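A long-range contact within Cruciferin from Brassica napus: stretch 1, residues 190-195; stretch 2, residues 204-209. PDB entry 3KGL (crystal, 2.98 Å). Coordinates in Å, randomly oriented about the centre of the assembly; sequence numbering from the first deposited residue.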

# COMPACT_ATOMS: atom_id res chain seq x y z
N ARG A 190 -9.35 -7.96 -6.00
CA ARG A 190 -8.81 -7.80 -7.34
C ARG A 190 -9.88 -7.68 -8.45
O ARG A 190 -9.54 -7.74 -9.63
CB ARG A 190 -7.86 -8.94 -7.66
CG ARG A 190 -6.74 -8.54 -8.58
CD ARG A 190 -5.76 -7.63 -7.89
NE ARG A 190 -4.58 -7.42 -8.73
CZ ARG A 190 -3.50 -6.75 -8.35
NH1 ARG A 190 -3.46 -6.22 -7.13
NH2 ARG A 190 -2.48 -6.61 -9.19
N ASN A 191 -11.14 -7.51 -8.09
CA ASN A 191 -12.20 -7.18 -9.05
C ASN A 191 -12.75 -5.77 -8.87
O ASN A 191 -12.65 -5.18 -7.79
CB ASN A 191 -13.39 -8.16 -8.97
CG ASN A 191 -12.96 -9.58 -8.76
OD1 ASN A 191 -12.92 -10.39 -9.70
ND2 ASN A 191 -12.66 -9.91 -7.51
N PRO A 192 -13.33 -5.21 -9.95
CA PRO A 192 -14.04 -3.94 -9.85
C PRO A 192 -15.40 -4.26 -9.28
O PRO A 192 -15.98 -5.25 -9.64
CB PRO A 192 -14.17 -3.51 -11.31
CG PRO A 192 -14.18 -4.76 -12.04
CD PRO A 192 -13.18 -5.61 -11.36
N ARG A 193 -15.89 -3.45 -8.35
CA ARG A 193 -17.17 -3.76 -7.76
C ARG A 193 -18.09 -2.57 -7.74
O ARG A 193 -17.94 -1.65 -6.94
CB ARG A 193 -17.01 -4.34 -6.37
CG ARG A 193 -16.34 -5.68 -6.37
CD ARG A 193 -16.66 -6.43 -5.12
NE ARG A 193 -15.82 -7.61 -4.95
CZ ARG A 193 -16.26 -8.85 -5.09
NH1 ARG A 193 -17.52 -9.08 -5.41
NH2 ARG A 193 -15.43 -9.86 -4.91
N PRO A 194 -19.07 -2.57 -8.66
CA PRO A 194 -20.11 -1.57 -8.68
C PRO A 194 -21.05 -1.86 -7.52
O PRO A 194 -21.35 -3.03 -7.24
CB PRO A 194 -20.84 -1.84 -10.00
CG PRO A 194 -20.06 -2.91 -10.69
CD PRO A 194 -19.29 -3.63 -9.65
N PHE A 195 -21.48 -0.81 -6.84
CA PHE A 195 -22.57 -0.97 -5.89
C PHE A 195 -23.72 -0.18 -6.44
O PHE A 195 -23.67 1.05 -6.53
CB PHE A 195 -22.17 -0.49 -4.51
CG PHE A 195 -21.29 -1.45 -3.77
CD1 PHE A 195 -21.81 -2.28 -2.79
CD2 PHE A 195 -19.94 -1.52 -4.04
CE1 PHE A 195 -21.00 -3.15 -2.11
CE2 PHE A 195 -19.13 -2.39 -3.35
CZ PHE A 195 -19.66 -3.20 -2.39
N GLY A 204 -26.00 -10.29 -13.70
CA GLY A 204 -25.12 -10.54 -12.58
C GLY A 204 -23.68 -10.12 -12.80
O GLY A 204 -23.37 -9.41 -13.77
N GLN A 205 -22.80 -10.55 -11.90
CA GLN A 205 -21.42 -10.07 -11.89
C GLN A 205 -20.53 -10.94 -12.76
O GLN A 205 -19.62 -11.63 -12.29
CB GLN A 205 -20.90 -9.98 -10.45
CG GLN A 205 -21.98 -9.57 -9.48
CD GLN A 205 -21.48 -9.40 -8.07
OE1 GLN A 205 -20.81 -8.43 -7.74
NE2 GLN A 205 -21.82 -10.36 -7.21
N VAL A 206 -20.81 -10.88 -14.05
CA VAL A 206 -20.25 -11.80 -15.03
C VAL A 206 -18.77 -11.57 -15.23
O VAL A 206 -18.09 -12.40 -15.83
CB VAL A 206 -20.97 -11.63 -16.37
CG1 VAL A 206 -22.46 -11.83 -16.20
CG2 VAL A 206 -20.70 -10.24 -16.92
N TRP A 207 -18.29 -10.43 -14.73
CA TRP A 207 -16.88 -10.03 -14.86
C TRP A 207 -16.02 -10.57 -13.73
O TRP A 207 -14.80 -10.50 -13.80
CB TRP A 207 -16.75 -8.51 -14.96
CG TRP A 207 -17.33 -7.78 -13.77
CD1 TRP A 207 -16.65 -7.33 -12.68
CD2 TRP A 207 -18.71 -7.44 -13.55
NE1 TRP A 207 -17.51 -6.71 -11.80
CE2 TRP A 207 -18.78 -6.77 -12.31
CE3 TRP A 207 -19.89 -7.63 -14.27
CZ2 TRP A 207 -19.98 -6.29 -11.78
CZ3 TRP A 207 -21.08 -7.16 -13.74
CH2 TRP A 207 -21.11 -6.50 -12.50
N ILE A 208 -16.66 -11.11 -12.69
CA ILE A 208 -16.01 -11.84 -11.61
C ILE A 208 -16.15 -13.35 -11.86
O ILE A 208 -17.10 -13.77 -12.52
CB ILE A 208 -16.64 -11.46 -10.26
CG1 ILE A 208 -16.74 -9.94 -10.12
CG2 ILE A 208 -15.85 -12.04 -9.11
CD1 ILE A 208 -17.19 -9.51 -8.75
N GLU A 209 -15.25 -14.17 -11.32
CA GLU A 209 -15.22 -15.61 -11.64
C GLU A 209 -16.44 -16.47 -11.27
O GLU A 209 -17.23 -16.86 -12.14
CB GLU A 209 -13.96 -16.28 -11.09
CG GLU A 209 -12.76 -16.16 -12.01
CD GLU A 209 -11.49 -16.72 -11.41
OE1 GLU A 209 -11.57 -17.74 -10.68
OE2 GLU A 209 -10.41 -16.14 -11.67

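From Asn 191 on, stretch 1 runs extended, mostly as loop, and is part of a strand by Phe 195. Stretch 2 has no regular helix or strand but is folded by a type I beta turn from Gln 205 to Ile 208, closed by a backbone hydrogen bond from Ile 208 N to Gln 205 O at 3.0 Å. Gly 204 precedes the turn with a positive phi of 80°, a value that favours glycine. The CA atoms of Asn 191 and Ile 208 are 6.5 Å from each other, those of Arg 193 and Gln 205 8.7 Å. No backbone-to-backbone hydrogen bond joins the stretches; the one that crosses runs from a side chain to a backbone carbonyl.

Trp 207 makes the largest contribution. Its chi1 of 58° (p) places the indole beside the two prolines, and Trp 207 NE1 donates the one hydrogen bond across the contact, to Pro 192 O at 3.0 Å with an N-H...O angle of 154°. The acceptor lies at the ring edge, near the indole plane, where the N-H points. The same indole packs against proline carbons: Pro 192 CG lies 3.6 Å from Trp 207 CD1, and Pro 194 CD lies 3.5 Å from Trp 207 CZ2. One polar anchor is thus set among apolar contacts.

Ile 208 packs against Asn 191 and Arg 193. Ile 208 CD1 sits over one face of the Arg 193 guanidinium, 3.4 Å from Arg 193 NH1, a placement that is compatible with the hydrogen bond NH1 makes elsewhere in the structure. Ile 208 CG2 approaches Asn 191 OD1 at 3.4 Å, a van der Waals contact beside an amide whose hydrogen bonds are likewise made elsewhere. The rule is economical: one directional bond, with close apolar contacts beside it.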